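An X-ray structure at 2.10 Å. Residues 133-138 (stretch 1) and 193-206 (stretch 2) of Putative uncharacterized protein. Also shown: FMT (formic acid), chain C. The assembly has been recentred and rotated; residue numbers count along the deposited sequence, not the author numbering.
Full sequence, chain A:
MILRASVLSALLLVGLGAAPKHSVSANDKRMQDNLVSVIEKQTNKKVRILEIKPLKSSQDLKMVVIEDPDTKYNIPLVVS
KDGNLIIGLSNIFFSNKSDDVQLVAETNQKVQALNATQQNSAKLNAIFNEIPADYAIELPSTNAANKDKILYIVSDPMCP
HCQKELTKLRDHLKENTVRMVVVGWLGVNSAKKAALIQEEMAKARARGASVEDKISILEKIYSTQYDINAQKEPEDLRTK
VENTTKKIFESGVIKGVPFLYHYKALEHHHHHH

Stretch 1 133-138: ADYAIE
Stretch 2, residues 193-206: KAALIQEEMAKARA

A helix can anchor an irregular segment by directing side-chain N-H donors at its backbone carbonyls, and residues 193-206 and 133-138 of this protein illustrate the principle. The longer stretch is helical throughout, continuing a helix that begins earlier in the chain, with phi/psi near -62/-44 and successive i to i-4 bonds, such as Gln-198 N to Ala-194 O at 2.9 Å and Arg-205 N to Met-201 O at 2.8 Å. The shorter stretch is loop as far as Ala-136 (phi/psi -91/-4 at Asp-134, -73/-49 at Tyr-135, -69/147 at Ala-136) and enters a strand at Ile-137 (-101/106) and Glu-138 (-93/119). In register, Tyr-135 CA lies 7.0 Å from Gln-198 CA, Ile-137 CA 7.7 Å from Met-201 CA, and Asp-134 CA 8.3 Å from Ala-202 CA. Together the stretches bury 406 Å².

The hydrogen bonds run from helix side chains to loop carbonyls. Gln-198 (chi1 -77°, chi2 -57°, chi3 -53°) starts sideways but curls inward, so that its NE2 donates to Tyr-135 O at 2.9 Å with a nearly straight angle of 166°. Two turns of helix further along, Arg-205 is extended beyond chi1 (m, then 159°, -177° and 169°) and forks onto one acceptor: NH1 and NH2 reach Asp-134 O at 2.8 and 3.0 Å. Its NH2 also lies 2.9 Å from Ala-136 O. Asp-134 O and Ala-136 O both sit at the guanidinium edge, near its plane; the N-H bonds to Asp-134 O make angles of 152° and 140°.

A formic acid, probably from the crystallisation liquor, occupies another part of that edge. Arg-205 NE donates to FMT O1 at 2.9 Å and Arg-205 NH2 to FMT O2 at 2.9 Å, while Glu-138 N binds FMT O2 at 2.8 Å, linking the helix to the strand. A water supplies a second bridge, donating to Gln-198 OE1 at 2.6 Å and, weakly, to Asp-134 OD1 at 3.3 Å; Asp-134 has chi1 at 59°.

Apolar packing completes the contact. Ile-137 (chi1 m, chi2 t) extends CD1 to 3.7 Å from Ile-197 CG2 and places CG1 3.7 Å from Met-201 CG; the CA-to-CB bonds of Ile-197 (m, t) and Met-201 (m, m, t) both point toward the other stretch. A polar group meets an aromatic one at Tyr-135 (chi1 -166°, chi2 95°), which leaves its backbone pointing away, yet its ring returns to lie with one face under the Gln-198 amide, CD1 being 3.7 Å from Gln-198 CD. Gln-198 thus bonds to the carbonyl and covers the ring of the same residue.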

ATOM      1  N   ALA A 133     -22.071  14.952  16.500  1.00 40.07           N
ATOM      2  CA  ALA A 133     -22.089  16.376  16.841  1.00 39.36           C
ATOM      3  C   ALA A 133     -22.412  16.698  18.299  1.00 39.24           C
ATOM      4  O   ALA A 133     -21.996  17.748  18.819  1.00 39.45           O
ATOM      5  CB  ALA A 133     -23.041  17.105  15.915  1.00 39.52           C
ATOM      6  N   ASP A 134     -23.172  15.823  18.954  1.00 38.72           N
ATOM      7  CA  ASP A 134     -23.509  16.022  20.362  1.00 39.36           C
ATOM      8  C   ASP A 134     -22.492  15.351  21.316  1.00 38.51           C
ATOM      9  O   ASP A 134     -22.606  15.485  22.526  1.00 38.11           O
ATOM     10  CB  ASP A 134     -24.922  15.484  20.650  1.00 39.80           C
ATOM     11  CG  ASP A 134     -25.068  14.013  20.322  1.00 41.98           C
ATOM     12  OD1 ASP A 134     -25.829  13.321  21.028  1.00 46.34           O
ATOM     13  OD2 ASP A 134     -24.415  13.520  19.379  1.00 45.25           O
ATOM     14  N   TYR A 135     -21.519  14.629  20.761  1.00 37.80           N
ATOM     15  CA  TYR A 135     -20.645  13.788  21.571  1.00 36.94           C
ATOM     16  C   TYR A 135     -19.642  14.616  22.402  1.00 37.59           C
ATOM     17  O   TYR A 135     -19.518  14.411  23.633  1.00 37.05           O
ATOM     18  CB  TYR A 135     -19.952  12.728  20.712  1.00 36.00           C
ATOM     19  CG  TYR A 135     -19.316  11.636  21.541  1.00 35.30           C
ATOM     20  CD1 TYR A 135     -20.002  10.445  21.796  1.00 34.28           C
ATOM     21  CD2 TYR A 135     -18.044  11.799  22.091  1.00 34.80           C
ATOM     22  CE1 TYR A 135     -19.455   9.454  22.557  1.00 34.76           C
ATOM     23  CE2 TYR A 135     -17.471  10.804  22.878  1.00 33.53           C
ATOM     24  CZ  TYR A 135     -18.181   9.633  23.103  1.00 35.83           C
ATOM     25  OH  TYR A 135     -17.638   8.622  23.856  1.00 35.68           O
ATOM     26  N   ALA A 136     -18.951  15.558  21.751  1.00 36.86           N
ATOM     27  CA  ALA A 136     -17.944  16.374  22.439  1.00 37.39           C
ATOM     28  C   ALA A 136     -18.621  17.299  23.403  1.00 38.00           C
ATOM     29  O   ALA A 136     -19.733  17.760  23.131  1.00 37.49           O
ATOM     30  CB  ALA A 136     -17.102  17.197  21.442  1.00 37.05           C
ATOM     31  N   ILE A 137     -17.941  17.583  24.517  1.00 38.96           N
ATOM     32  CA  ILE A 137     -18.424  18.533  25.495  1.00 41.03           C
ATOM     33  C   ILE A 137     -17.678  19.819  25.259  1.00 42.70           C
ATOM     34  O   ILE A 137     -16.487  19.926  25.593  1.00 43.12           O
ATOM     35  CB  ILE A 137     -18.156  18.078  26.939  1.00 41.01           C
ATOM     36  CG1 ILE A 137     -18.826  16.735  27.204  1.00 41.52           C
ATOM     37  CG2 ILE A 137     -18.609  19.157  27.942  1.00 41.24           C
ATOM     38  CD1 ILE A 137     -18.133  15.924  28.252  1.00 41.75           C
ATOM     39  N   GLU A 138     -18.370  20.794  24.685  1.00 44.05           N
ATOM     40  CA  GLU A 138     -17.747  22.064  24.353  1.00 45.86           C
ATOM     41  C   GLU A 138     -17.915  23.078  25.486  1.00 46.95           C
ATOM     42  O   GLU A 138     -19.032  23.426  25.868  1.00 46.98           O
ATOM     43  CB  GLU A 138     -18.296  22.605  23.023  1.00 46.06           C
ATOM     44  CG  GLU A 138     -17.574  23.868  22.561  1.00 47.93           C
ATOM     45  CD  GLU A 138     -17.958  24.320  21.163  1.00 50.00           C
ATOM     46  OE1 GLU A 138     -17.803  23.551  20.185  1.00 52.49           O
ATOM     47  OE2 GLU A 138     -18.384  25.477  21.037  1.00 53.41           O
ATOM     48  N   LYS A 193     -18.350   4.788  32.287  1.00 38.02           N
ATOM     49  CA  LYS A 193     -18.263   6.172  32.713  1.00 36.87           C
ATOM     50  C   LYS A 193     -18.487   7.140  31.550  1.00 35.92           C
ATOM     51  O   LYS A 193     -19.185   8.130  31.696  1.00 35.28           O
ATOM     52  CB  LYS A 193     -16.921   6.434  33.408  1.00 37.56           C
ATOM     53  CG  LYS A 193     -16.879   5.905  34.859  1.00 38.92           C
ATOM     54  CD  LYS A 193     -15.775   6.568  35.670  1.00 41.57           C
ATOM     55  CE  LYS A 193     -15.755   6.044  37.144  1.00 41.80           C
ATOM     56  NZ  LYS A 193     -14.740   6.777  37.946  1.00 41.58           N
ATOM     57  N   ALA A 194     -17.882   6.869  30.396  1.00 35.68           N
ATOM     58  CA  ALA A 194     -18.128   7.709  29.204  1.00 35.57           C
ATOM     59  C   ALA A 194     -19.628   7.779  28.873  1.00 35.76           C
ATOM     60  O   ALA A 194     -20.151   8.856  28.589  1.00 36.31           O
ATOM     61  CB  ALA A 194     -17.322   7.175  27.992  1.00 34.84           C
ATOM     62  N   ALA A 195     -20.315   6.631  28.947  1.00 35.95           N
ATOM     63  CA  ALA A 195     -21.782   6.564  28.733  1.00 36.47           C
ATOM     64  C   ALA A 195     -22.580   7.436  29.692  1.00 36.74           C
ATOM     65  O   ALA A 195     -23.482   8.167  29.283  1.00 36.79           O
ATOM     66  CB  ALA A 195     -22.283   5.088  28.782  1.00 36.15           C
ATOM     67  N   LEU A 196     -22.236   7.366  30.976  1.00 37.86           N
ATOM     68  CA  LEU A 196     -22.891   8.151  32.016  1.00 37.79           C
ATOM     69  C   LEU A 196     -22.637   9.627  31.799  1.00 37.09           C
ATOM     70  O   LEU A 196     -23.519  10.466  32.012  1.00 36.73           O
ATOM     71  CB  LEU A 196     -22.359   7.731  33.410  1.00 38.55           C
ATOM     72  CG  LEU A 196     -22.665   6.301  33.905  1.00 41.73           C
ATOM     73  CD1 LEU A 196     -21.852   5.916  35.184  1.00 44.11           C
ATOM     74  CD2 LEU A 196     -24.157   6.101  34.163  1.00 41.90           C
ATOM     75  N   ILE A 197     -21.415   9.957  31.382  1.00 36.80           N
ATOM     76  CA  ILE A 197     -21.097  11.328  31.040  1.00 36.07           C
ATOM     77  C   ILE A 197     -21.972  11.830  29.869  1.00 36.25           C
ATOM     78  O   ILE A 197     -22.476  12.954  29.917  1.00 36.59           O
ATOM     79  CB  ILE A 197     -19.551  11.557  30.814  1.00 36.89           C
ATOM     80  CG1 ILE A 197     -18.826  11.673  32.169  1.00 36.66           C
ATOM     81  CG2 ILE A 197     -19.288  12.868  30.028  1.00 35.12           C
ATOM     82  CD1 ILE A 197     -17.343  11.288  32.149  1.00 34.61           C
ATOM     83  N   GLN A 198     -22.148  11.012  28.835  1.00 36.64           N
ATOM     84  CA  GLN A 198     -22.997  11.383  27.683  1.00 37.52           C
ATOM     85  C   GLN A 198     -24.433  11.625  28.183  1.00 38.33           C
ATOM     86  O   GLN A 198     -25.073  12.615  27.819  1.00 38.05           O
ATOM     87  CB  GLN A 198     -23.010  10.272  26.616  1.00 36.75           C
ATOM     88  CG  GLN A 198     -21.761  10.197  25.725  1.00 37.32           C
ATOM     89  CD  GLN A 198     -21.507  11.501  25.012  1.00 35.27           C
ATOM     90  OE1 GLN A 198     -22.389  12.024  24.349  1.00 37.26           O
ATOM     91  NE2 GLN A 198     -20.321  12.063  25.192  1.00 33.93           N
ATOM     92  N   GLU A 199     -24.932  10.707  29.011  1.00 39.23           N
ATOM     93  CA  GLU A 199     -26.308  10.822  29.536  1.00 41.15           C
ATOM     94  C   GLU A 199     -26.456  12.067  30.380  1.00 40.79           C
ATOM     95  O   GLU A 199     -27.391  12.828  30.213  1.00 40.66           O
ATOM     96  CB  GLU A 199     -26.675   9.574  30.335  1.00 41.49           C
ATOM     97  CG  GLU A 199     -28.062   9.595  30.993  1.00 46.37           C
ATOM     98  CD  GLU A 199     -28.381   8.247  31.637  1.00 51.09           C
ATOM     99  OE1 GLU A 199     -27.715   7.882  32.629  1.00 52.64           O
ATOM    100  OE2 GLU A 199     -29.266   7.528  31.124  1.00 55.04           O
ATOM    101  N   GLU A 200     -25.492  12.294  31.267  1.00 41.41           N
ATOM    102  CA  GLU A 200     -25.562  13.419  32.170  1.00 41.87           C
ATOM    103  C   GLU A 200     -25.396  14.766  31.445  1.00 41.57           C
ATOM    104  O   GLU A 200     -26.040  15.752  31.826  1.00 41.60           O
ATOM    105  CB  GLU A 200     -24.546  13.217  33.309  1.00 43.13           C
ATOM    106  CG  GLU A 200     -24.513  14.314  34.338  1.00 47.79           C
ATOM    107  CD  GLU A 200     -25.029  13.882  35.712  1.00 54.00           C
ATOM    108  OE1 GLU A 200     -24.345  13.062  36.382  1.00 54.45           O
ATOM    109  OE2 GLU A 200     -26.115  14.376  36.115  1.00 56.81           O
ATOM    110  N   MET A 201     -24.555  14.813  30.399  1.00 40.42           N
ATOM    111  CA  MET A 201     -24.407  16.036  29.590  1.00 40.22           C
ATOM    112  C   MET A 201     -25.677  16.393  28.799  1.00 39.13           C
ATOM    113  O   MET A 201     -26.008  17.561  28.680  1.00 38.68           O
ATOM    114  CB  MET A 201     -23.211  15.944  28.621  1.00 40.62           C
ATOM    115  CG  MET A 201     -21.842  16.157  29.297  1.00 42.91           C
ATOM    116  SD  MET A 201     -21.717  17.710  30.247  1.00 48.75           S
ATOM    117  CE  MET A 201     -20.409  17.235  31.376  1.00 48.72           C
ATOM    118  N   ALA A 202     -26.348  15.385  28.243  1.00 38.46           N
ATOM    119  CA  ALA A 202     -27.662  15.574  27.592  1.00 39.00           C
ATOM    120  C   ALA A 202     -28.668  16.260  28.530  1.00 39.41           C
ATOM    121  O   ALA A 202     -29.279  17.269  28.153  1.00 40.09           O
ATOM    122  CB  ALA A 202     -28.215  14.228  27.061  1.00 37.95           C
ATOM    123  N   LYS A 203     -28.802  15.745  29.755  1.00 40.59           N
ATOM    124  CA  LYS A 203     -29.684  16.358  30.786  1.00 42.07           C
ATOM    125  C   LYS A 203     -29.233  17.762  31.137  1.00 42.47           C
ATOM    126  O   LYS A 203     -30.046  18.673  31.205  1.00 42.98           O
ATOM    127  CB  LYS A 203     -29.767  15.484  32.049  1.00 41.80           C
ATOM    128  CG  LYS A 203     -30.414  14.128  31.784  1.00 43.96           C
ATOM    129  CD  LYS A 203     -30.442  13.242  33.029  1.00 47.52           C
ATOM    130  CE  LYS A 203     -31.081  11.897  32.685  1.00 48.61           C
ATOM    131  NZ  LYS A 203     -30.717  10.820  33.654  1.00 50.88           N
ATOM    132  N   ALA A 204     -27.923  17.941  31.331  1.00 43.22           N
ATOM    133  CA  ALA A 204     -27.366  19.258  31.645  1.00 43.41           C
ATOM    134  C   ALA A 204     -27.644  20.293  30.564  1.00 43.95           C
ATOM    135  O   ALA A 204     -28.007  21.431  30.873  1.00 43.99           O
ATOM    136  CB  ALA A 204     -25.873  19.161  31.927  1.00 43.33           C
ATOM    137  N   ARG A 205     -27.462  19.913  29.299  1.00 44.39           N
ATOM    138  CA  ARG A 205     -27.768  20.837  28.190  1.00 45.27           C
ATOM    139  C   ARG A 205     -29.271  21.179  28.174  1.00 45.76           C
ATOM    140  O   ARG A 205     -29.636  22.350  28.090  1.00 45.89           O
ATOM    141  CB  ARG A 205     -27.372  20.246  26.834  1.00 44.51           C
ATOM    142  CG  ARG A 205     -25.876  20.185  26.558  1.00 44.25           C
ATOM    143  CD  ARG A 205     -25.617  19.149  25.466  1.00 42.84           C
ATOM    144  NE  ARG A 205     -24.195  18.974  25.189  1.00 40.88           N
ATOM    145  CZ  ARG A 205     -23.688  18.005  24.442  1.00 38.93           C
ATOM    146  NH1 ARG A 205     -24.477  17.085  23.893  1.00 38.69           N
ATOM    147  NH2 ARG A 205     -22.375  17.936  24.267  1.00 39.25           N
ATOM    148  N   ALA A 206     -30.107  20.144  28.258  1.00 46.76           N
ATOM    149  CA  ALA A 206     -31.574  20.280  28.281  1.00 48.08           C
ATOM    150  C   ALA A 206     -32.039  21.286  29.338  1.00 49.36           C
ATOM    151  O   ALA A 206     -32.902  22.104  29.055  1.00 49.86           O
ATOM    152  CB  ALA A 206     -32.245  18.935  28.472  1.00 47.69           C
TER
HETATM  153  C   FMT C 360     -21.564  21.280  25.779  1.00 46.06           C
HETATM  154  O1  FMT C 360     -22.675  21.203  26.331  1.00 46.54           O
HETATM  155  O2  FMT C 360     -21.126  20.462  24.962  1.00 45.12           O
HETATM  156  O   HOH W   1     -24.426  11.036  23.024  1.00 47.89           O